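Purine nucleoside phosphorylase (Schistosoma mansoni, PDB 5KO6) catalyses the reversible phosphorolysis of purine nucleosides such as inosine and guanosine, giving the free purine base and alpha-D-ribose 1-phosphate. Local coordinates at residues A[112-117]-A[236-241]; A[192-197]-A[222-227]. All coordinates share one frame; numbering follows the deposited sequence.

Along the chain, strand 112-121 comes first, and its first six residues pair with the start of strand 236-246: contact 1 closes a loop of 118 intervening residues in the core of the mixed sheet. Within that loop lies contact 2, a much shorter closure, where the end of strand 189-196 meets the loop and first turn of helix 224-232 with 24 residues between. The same helix then leads straight into strand 236-246, so the two closures share one alpha-to-beta passage. Their centres are 10 Å apart. Asn-117 ND2 is hydrogen-bonded to Thr-223 OG1 at 2.9 Å, and Ser-241 packs on the ring of Tyr-194. Both contacts touch the bound ribose 1-phosphate.

Contact 1 of 2, residues A[112-117]-A[236-241]; sequences VLLITN and KVLAVS. With R1P (1-O-phosphono-alpha-D-ribofuranose), chain C.
The carboxamide of Asn-117 is the flat group here, and Ser-241 meets it in the carbonyl plane. Ser-241 OG donates to a lone pair of Asn-117 OD1 at 2.6 Å, with a C=O...OG angle of 117°. With CG between the backbone N and carbonyl carbon, chi1 of 63° sets the carboxamide over toward Ser-241. Beyond the two strands, ND2 is hydrogen-bonded to Thr-223. Asn-117 CB comes within 3.2 Å of O2P of ribose 1-phosphate, so this point of strand 112-121 borders the phosphate. Behind it the strands run parallel, 13° between axes, in unbroken register from Val-112/Lys-236 to Asn-117/Ser-241. Five backbone bonds join them, the shortest from Leu-113 N to Lys-236 O at 2.7 Å. On one face of the sheet, Leu-114 CD2 reaches Leu-238 CB at 3.9 Å; on the other, Ile-115 CD1 meets Val-237 CG1 at 4.1 Å. Thr-116 OG1 is bonded to Gly-34 N. Helix 259-283 covers the face of Leu-114 and Thr-116, helix 224-232 that of Leu-113, Ile-115 and Val-237. Within the sheet, strand 29-32 pairs with 112-117 on its other edge, while residues of strand 131-139 touch Val-240 and Ser-241.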
ATOM      1  N   VAL A 112       3.485  24.902  16.133  1.00 19.00           N
ATOM      2  CA  VAL A 112       2.124  24.373  16.098  1.00 19.26           C
ATOM      3  C   VAL A 112       1.632  24.447  14.661  1.00 17.99           C
ATOM      4  O   VAL A 112       1.773  25.494  14.017  1.00 18.69           O
ATOM      5  CB  VAL A 112       1.187  25.184  17.014  1.00 20.66           C
ATOM      6  CG1 VAL A 112      -0.261  24.750  16.845  1.00 22.45           C
ATOM      7  CG2 VAL A 112       1.619  25.059  18.466  1.00 21.20           C
ATOM      8  N   LEU A 113       1.072  23.341  14.162  1.00 16.66           N
ATOM      9  CA  LEU A 113       0.504  23.248  12.819  1.00 15.69           C
ATOM     10  C   LEU A 113      -0.990  22.967  12.947  1.00 17.81           C
ATOM     11  O   LEU A 113      -1.388  21.989  13.589  1.00 17.23           O
ATOM     12  CB  LEU A 113       1.207  22.143  12.020  1.00 14.46           C
ATOM     13  CG  LEU A 113       0.697  21.827  10.616  1.00 14.87           C
ATOM     14  CD1 LEU A 113       0.822  23.049   9.705  1.00 17.24           C
ATOM     15  CD2 LEU A 113       1.466  20.631  10.036  1.00 16.54           C
ATOM     16  N   LEU A 114      -1.810  23.838  12.355  1.00 16.70           N
ATOM     17  CA  LEU A 114      -3.256  23.679  12.333  1.00 15.24           C
ATOM     18  C   LEU A 114      -3.674  23.240  10.938  1.00 16.75           C
ATOM     19  O   LEU A 114      -3.291  23.873   9.950  1.00 16.67           O
ATOM     20  CB  LEU A 114      -3.942  25.000  12.688  1.00 17.09           C
ATOM     21  CG  LEU A 114      -3.442  25.715  13.948  1.00 17.98           C
ATOM     22  CD1 LEU A 114      -4.201  27.025  14.136  1.00 20.98           C
ATOM     23  CD2 LEU A 114      -3.587  24.826  15.194  1.00 17.95           C
ATOM     24  N   ILE A 115      -4.464  22.172  10.854  1.00 14.34           N
ATOM     25  CA  ILE A 115      -4.812  21.545   9.584  1.00 15.32           C
ATOM     26  C   ILE A 115      -6.319  21.364   9.507  1.00 16.66           C
ATOM     27  O   ILE A 115      -6.949  20.928  10.476  1.00 17.47           O
ATOM     28  CB  ILE A 115      -4.124  20.173   9.449  1.00 15.03           C
ATOM     29  CG1 ILE A 115      -2.612  20.289   9.638  1.00 17.24           C
ATOM     30  CG2 ILE A 115      -4.449  19.555   8.082  1.00 17.33           C
ATOM     31  CD1 ILE A 115      -1.915  18.935   9.659  1.00 19.50           C
ATOM     32  N   THR A 116      -6.904  21.697   8.352  1.00 15.83           N
ATOM     33  CA  THR A 116      -8.277  21.302   8.054  1.00 15.55           C
ATOM     34  C   THR A 116      -8.316  20.434   6.805  1.00 14.87           C
ATOM     35  O   THR A 116      -7.419  20.477   5.959  1.00 16.74           O
ATOM     36  CB  THR A 116      -9.225  22.496   7.888  1.00 16.78           C
ATOM     37  OG1 THR A 116      -8.789  23.345   6.813  1.00 16.56           O
ATOM     38  CG2 THR A 116      -9.297  23.299   9.185  1.00 16.33           C
ATOM     39  N   ASN A 117      -9.380  19.643   6.693  1.00 14.64           N
ATOM     40  CA  ASN A 117      -9.620  18.857   5.492  1.00 14.05           C
ATOM     41  C   ASN A 117     -11.115  18.622   5.346  1.00 14.17           C
ATOM     42  O   ASN A 117     -11.885  18.816   6.289  1.00 15.13           O
ATOM     43  CB  ASN A 117      -8.861  17.514   5.519  1.00 14.66           C
ATOM     44  CG  ASN A 117      -9.305  16.601   6.663  1.00 15.46           C
ATOM     45  OD1 ASN A 117     -10.456  16.156   6.725  1.00 16.44           O
ATOM     46  ND2 ASN A 117      -8.379  16.300   7.567  1.00 18.79           N
ATOM     47  N   LYS A 236       3.580  20.382  17.169  1.00 17.00           N
ATOM     48  CA  LYS A 236       2.274  19.943  17.647  1.00 17.55           C
ATOM     49  C   LYS A 236       1.215  20.199  16.583  1.00 19.31           C
ATOM     50  O   LYS A 236       1.310  21.152  15.803  1.00 19.37           O
ATOM     51  CB  LYS A 236       1.888  20.717  18.909  1.00 19.32           C
ATOM     52  CG  LYS A 236       2.820  20.536  20.099  1.00 24.67           C
ATOM     53  CD  LYS A 236       2.390  21.468  21.234  1.00 34.27           C
ATOM     54  CE  LYS A 236       3.335  21.405  22.416  1.00 46.28           C
ATOM     55  NZ  LYS A 236       2.930  22.374  23.476  1.00 53.07           N
ATOM     56  N   VAL A 237       0.193  19.347  16.559  1.00 16.59           N
ATOM     57  CA  VAL A 237      -0.801  19.369  15.491  1.00 15.26           C
ATOM     58  C   VAL A 237      -2.212  19.389  16.058  1.00 15.53           C
ATOM     59  O   VAL A 237      -2.528  18.639  16.986  1.00 16.80           O
ATOM     60  CB  VAL A 237      -0.647  18.139  14.579  1.00 15.47           C
ATOM     61  CG1 VAL A 237      -1.832  18.030  13.607  1.00 17.03           C
ATOM     62  CG2 VAL A 237       0.668  18.207  13.825  1.00 16.40           C
ATOM     63  N   LEU A 238      -3.068  20.225  15.466  1.00 16.83           N
ATOM     64  CA  LEU A 238      -4.515  20.099  15.556  1.00 15.32           C
ATOM     65  C   LEU A 238      -5.030  19.868  14.142  1.00 16.56           C
ATOM     66  O   LEU A 238      -4.688  20.628  13.232  1.00 16.39           O
ATOM     67  CB  LEU A 238      -5.132  21.391  16.088  1.00 15.60           C
ATOM     68  CG  LEU A 238      -6.660  21.447  16.010  1.00 16.41           C
ATOM     69  CD1 LEU A 238      -7.315  20.460  16.995  1.00 18.20           C
ATOM     70  CD2 LEU A 238      -7.158  22.861  16.280  1.00 19.53           C
ATOM     71  N   ALA A 239      -5.832  18.822  13.948  1.00 14.00           N
ATOM     72  CA  ALA A 239      -6.400  18.529  12.633  1.00 13.10           C
ATOM     73  C   ALA A 239      -7.904  18.368  12.769  1.00 15.36           C
ATOM     74  O   ALA A 239      -8.380  17.643  13.648  1.00 16.51           O
ATOM     75  CB  ALA A 239      -5.774  17.269  12.003  1.00 14.71           C
ATOM     76  N   VAL A 240      -8.654  19.073  11.920  1.00 14.28           N
ATOM     77  CA  VAL A 240     -10.110  19.094  11.980  1.00 14.53           C
ATOM     78  C   VAL A 240     -10.654  18.714  10.611  1.00 14.98           C
ATOM     79  O   VAL A 240     -10.284  19.320   9.598  1.00 17.08           O
ATOM     80  CB  VAL A 240     -10.636  20.477  12.396  1.00 14.28           C
ATOM     81  CG1 VAL A 240     -12.153  20.459  12.451  1.00 17.17           C
ATOM     82  CG2 VAL A 240     -10.038  20.875  13.741  1.00 17.43           C
ATOM     83  N   SER A 241     -11.519  17.710  10.574  1.00 13.21           N
ATOM     84  CA  SER A 241     -12.200  17.316   9.348  1.00 13.49           C
ATOM     85  C   SER A 241     -13.571  17.968   9.296  1.00 13.61           C
ATOM     86  O   SER A 241     -14.287  18.009  10.299  1.00 17.25           O
ATOM     87  CB  SER A 241     -12.401  15.802   9.294  1.00 14.19           C
ATOM     88  OG  SER A 241     -11.197  15.116   8.991  1.00 14.92           O
TER
HETATM   89  C5  R1P C 302     -11.888  15.265  -2.502  0.75 22.08           C
HETATM   90  O5  R1P C 302     -13.158  15.822  -2.599  0.75 20.26           O
HETATM   91  C4  R1P C 302     -10.889  16.289  -1.968  0.75 25.05           C
HETATM   92  O4  R1P C 302     -11.317  16.747  -0.803  0.75 27.28           O
HETATM   93  C1  R1P C 302     -10.161  16.440   0.256  0.75 30.75           C
HETATM   94  C2  R1P C 302      -9.589  15.305  -0.199  0.75 32.14           C
HETATM   95  O2  R1P C 302      -8.242  15.102   0.381  0.75 31.53           O
HETATM   96  C3  R1P C 302      -9.501  15.589  -1.681  0.75 28.07           C
HETATM   97  O3  R1P C 302      -8.454  16.420  -1.935  0.75 21.01           O
HETATM   98  O1  R1P C 302      -9.277  17.471   0.210  0.75 21.19           O
HETATM   99  P   R1P C 302      -8.616  17.991   1.615  0.75 18.86           P
HETATM  100  O1P R1P C 302      -7.374  18.774   1.249  0.75 20.10           O
HETATM  101  O2P R1P C 302      -8.291  16.764   2.428  0.75 20.71           O
HETATM  102  O3P R1P C 302      -9.635  18.867   2.256  0.75 17.99           O

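Contact 2 of 2, residues A[192-197]-A[222-227]; sequences GVYAFN and STVPEV. With R1P (1-O-phosphono-alpha-D-ribofuranose), chain C.
Tyr-194 and Phe-196, both on one side of strand 189-196, close on a classic gamma turn that leads into helix 224-232. The turn is centred on Thr-223, with a positive phi of 79° and a negative psi, and is closed by Val-224 N to Ser-222 O at 2.8 Å.

The polar interactions converge on Ser-222. Its backbone N donates almost straight to Tyr-194 OH at 3.1 Å, bracing the backbone at Ser-222, and its OG donates to O2P of ribose 1-phosphate at 2.6 Å. The tyrosine ring extends that far from the strand because CG is anti to the backbone N (chi1 -178°). Thr-223 OG1, also held by Asn-117, donates to Ser-222 OG at 3.0 Å; the threonine is thus a second-shell residue for the phosphate. His-88, Tyr-90 and Ser-35 are among the residues that complete the phosphate-sugar site.

The apolar interactions lie farther from the ligand. Val-224 touches both aromatic side chains: CG2 lies 3.7 Å from Tyr-194 CD1, while CB lies 3.8 Å from Phe-196 CD2. Strand 131-139 adds His-137 and Asn-139 against Val-224, and Leu-145 of a neighbouring subunit packs on Phe-196, placing this cluster near the subunit interface.

The remaining interaction is a CH-pi contact from the first helical turn. Pro-225 CD stands over one face of the Phe-196 ring, 4.1 Å from its centroid and 28° off the normal, while Pro-225 CG approaches Phe-196 CE2 to 3.5 Å.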
ATOM      1  N   GLY A 192     -12.789  11.943  16.514  1.00 16.30           N
ATOM      2  CA  GLY A 192     -12.805  10.695  15.772  1.00 16.28           C
ATOM      3  C   GLY A 192     -11.457  10.294  15.221  1.00 16.81           C
ATOM      4  O   GLY A 192     -10.494  11.065  15.221  1.00 16.93           O
ATOM      5  N   VAL A 193     -11.426   9.056  14.727  1.00 15.37           N
ATOM      6  CA  VAL A 193     -10.254   8.454  14.089  1.00 14.94           C
ATOM      7  C   VAL A 193     -10.352   8.630  12.580  1.00 14.34           C
ATOM      8  O   VAL A 193     -11.380   8.298  11.973  1.00 15.93           O
ATOM      9  CB  VAL A 193     -10.150   6.965  14.448  1.00 15.67           C
ATOM     10  CG1 VAL A 193      -8.990   6.321  13.687  1.00 15.87           C
ATOM     11  CG2 VAL A 193      -9.989   6.792  15.944  1.00 16.38           C
ATOM     12  N   TYR A 194      -9.278   9.139  11.973  1.00 14.30           N
ATOM     13  CA  TYR A 194      -9.226   9.441  10.542  1.00 14.36           C
ATOM     14  C   TYR A 194      -8.540   8.307   9.783  1.00 12.93           C
ATOM     15  O   TYR A 194      -7.380   7.986  10.055  1.00 14.26           O
ATOM     16  CB  TYR A 194      -8.449  10.743  10.343  1.00 14.26           C
ATOM     17  CG  TYR A 194      -8.303  11.269   8.927  1.00 13.63           C
ATOM     18  CD1 TYR A 194      -7.279  10.804   8.091  1.00 14.00           C
ATOM     19  CD2 TYR A 194      -9.133  12.292   8.448  1.00 14.23           C
ATOM     20  CE1 TYR A 194      -7.117  11.316   6.818  1.00 13.42           C
ATOM     21  CE2 TYR A 194      -8.979  12.818   7.175  1.00 13.84           C
ATOM     22  CZ  TYR A 194      -7.966  12.317   6.360  1.00 12.81           C
ATOM     23  OH  TYR A 194      -7.798  12.838   5.111  1.00 14.05           O
ATOM     24  N   ALA A 195      -9.229   7.745   8.797  1.00 13.60           N
ATOM     25  CA  ALA A 195      -8.614   6.775   7.892  1.00 13.57           C
ATOM     26  C   ALA A 195      -8.057   7.504   6.681  1.00 12.25           C
ATOM     27  O   ALA A 195      -8.774   8.260   6.022  1.00 13.41           O
ATOM     28  CB  ALA A 195      -9.651   5.766   7.407  1.00 14.29           C
ATOM     29  N   PHE A 196      -6.780   7.266   6.387  1.00 12.13           N
ATOM     30  CA  PHE A 196      -6.124   7.833   5.211  1.00 11.30           C
ATOM     31  C   PHE A 196      -6.304   6.876   4.034  1.00 10.64           C
ATOM     32  O   PHE A 196      -5.696   5.801   3.998  1.00 12.32           O
ATOM     33  CB  PHE A 196      -4.650   8.071   5.522  1.00 11.64           C
ATOM     34  CG  PHE A 196      -3.847   8.686   4.391  1.00 11.29           C
ATOM     35  CD1 PHE A 196      -4.451   9.407   3.358  1.00 12.36           C
ATOM     36  CD2 PHE A 196      -2.462   8.561   4.382  1.00 11.63           C
ATOM     37  CE1 PHE A 196      -3.686   9.966   2.335  1.00 11.66           C
ATOM     38  CE2 PHE A 196      -1.678   9.116   3.361  1.00 12.47           C
ATOM     39  CZ  PHE A 196      -2.298   9.828   2.330  1.00 11.46           C
ATOM     40  N   ASN A 197      -7.175   7.264   3.096  1.00 10.84           N
ATOM     41  CA  ASN A 197      -7.304   6.636   1.785  1.00 10.73           C
ATOM     42  C   ASN A 197      -6.422   7.415   0.820  1.00 10.78           C
ATOM     43  O   ASN A 197      -6.668   8.597   0.566  1.00 11.69           O
ATOM     44  CB  ASN A 197      -8.765   6.742   1.338  1.00 12.58           C
ATOM     45  CG  ASN A 197      -8.958   6.412  -0.132  1.00 11.96           C
ATOM     46  OD1 ASN A 197      -8.214   5.618  -0.709  1.00 13.48           O
ATOM     47  ND2 ASN A 197      -9.972   7.036  -0.752  1.00 13.22           N
ATOM     48  N   SER A 222      -5.830  13.139   2.744  1.00 11.85           N
ATOM     49  CA  SER A 222      -4.789  14.100   3.071  1.00 13.48           C
ATOM     50  C   SER A 222      -4.427  13.941   4.540  1.00 12.79           C
ATOM     51  O   SER A 222      -4.789  12.952   5.192  1.00 13.43           O
ATOM     52  CB  SER A 222      -5.264  15.529   2.773  1.00 14.54           C
ATOM     53  OG  SER A 222      -6.251  15.921   3.714  1.00 16.29           O
ATOM     54  N   THR A 223      -3.692  14.932   5.045  1.00 13.15           N
ATOM     55  CA  THR A 223      -3.542  15.207   6.470  1.00 11.91           C
ATOM     56  C   THR A 223      -2.544  14.290   7.154  1.00 12.94           C
ATOM     57  O   THR A 223      -1.608  14.779   7.784  1.00 13.76           O
ATOM     58  CB  THR A 223      -4.902  15.223   7.173  1.00 12.78           C
ATOM     59  OG1 THR A 223      -5.694  16.269   6.597  1.00 15.14           O
ATOM     60  CG2 THR A 223      -4.766  15.473   8.667  1.00 13.76           C
ATOM     61  N   VAL A 224      -2.738  12.972   7.075  1.00 12.65           N
ATOM     62  CA  VAL A 224      -1.817  12.053   7.754  1.00 11.60           C
ATOM     63  C   VAL A 224      -0.371  12.262   7.327  1.00 12.37           C
ATOM     64  O   VAL A 224       0.509  12.267   8.200  1.00 12.52           O
ATOM     65  CB  VAL A 224      -2.322  10.604   7.633  1.00 12.15           C
ATOM     66  CG1 VAL A 224      -1.242   9.577   8.030  1.00 12.26           C
ATOM     67  CG2 VAL A 224      -3.603  10.408   8.457  1.00 12.18           C
ATOM     68  N   PRO A 225      -0.040  12.469   6.043  1.00 11.19           N
ATOM     69  CA  PRO A 225       1.390  12.694   5.712  1.00 12.19           C
ATOM     70  C   PRO A 225       1.970  13.910   6.424  1.00 12.30           C
ATOM     71  O   PRO A 225       3.077  13.830   6.989  1.00 12.03           O
ATOM     72  CB  PRO A 225       1.379  12.842   4.181  1.00 12.48           C
ATOM     73  CG  PRO A 225       0.158  12.046   3.764  1.00 12.21           C
ATOM     74  CD  PRO A 225      -0.871  12.367   4.824  1.00 12.70           C
ATOM     75  N   GLU A 226       1.236  15.028   6.440  1.00 13.51           N
ATOM     76  CA  GLU A 226       1.738  16.233   7.111  1.00 14.18           C
ATOM     77  C   GLU A 226       1.828  16.034   8.611  1.00 14.43           C
ATOM     78  O   GLU A 226       2.762  16.530   9.248  1.00 13.49           O
ATOM     79  CB  GLU A 226       0.818  17.433   6.855  1.00 18.39           C
ATOM     80  CG  GLU A 226       0.561  17.773   5.424  1.00 23.67           C
ATOM     81  CD  GLU A 226      -0.664  17.070   4.900  1.00 28.27           C
ATOM     82  OE1 GLU A 226      -1.762  17.668   4.899  1.00 33.82           O
ATOM     83  OE2 GLU A 226      -0.531  15.903   4.524  1.00 28.88           O
ATOM     84  N   VAL A 227       0.827  15.373   9.202  1.00 14.27           N
ATOM     85  CA  VAL A 227       0.861  15.066  10.630  1.00 13.61           C
ATOM     86  C   VAL A 227       2.128  14.302  10.973  1.00 12.14           C
ATOM     87  O   VAL A 227       2.789  14.584  11.983  1.00 13.68           O
ATOM     88  CB  VAL A 227      -0.388  14.260  11.035  1.00 15.22           C
ATOM     89  CG1 VAL A 227      -0.235  13.703  12.447  1.00 15.77           C
ATOM     90  CG2 VAL A 227      -1.636  15.127  10.937  1.00 16.09           C
TER
HETATM   91  C5  R1P C 302     -11.888  15.265  -2.502  0.75 22.08           C
HETATM   92  O5  R1P C 302     -13.158  15.822  -2.599  0.75 20.26           O
HETATM   93  C4  R1P C 302     -10.889  16.289  -1.968  0.75 25.05           C
HETATM   94  O4  R1P C 302     -11.317  16.747  -0.803  0.75 27.28           O
HETATM   95  C1  R1P C 302     -10.161  16.440   0.256  0.75 30.75           C
HETATM   96  C2  R1P C 302      -9.589  15.305  -0.199  0.75 32.14           C
HETATM   97  O2  R1P C 302      -8.242  15.102   0.381  0.75 31.53           O
HETATM   98  C3  R1P C 302      -9.501  15.589  -1.681  0.75 28.07           C
HETATM   99  O3  R1P C 302      -8.454  16.420  -1.935  0.75 21.01           O
HETATM  100  O1  R1P C 302      -9.277  17.471   0.210  0.75 21.19           O
HETATM  101  P   R1P C 302      -8.616  17.991   1.615  0.75 18.86           P
HETATM  102  O1P R1P C 302      -7.374  18.774   1.249  0.75 20.10           O
HETATM  103  O2P R1P C 302      -8.291  16.764   2.428  0.75 20.71           O
HETATM  104  O3P R1P C 302      -9.635  18.867   2.256  0.75 17.99           O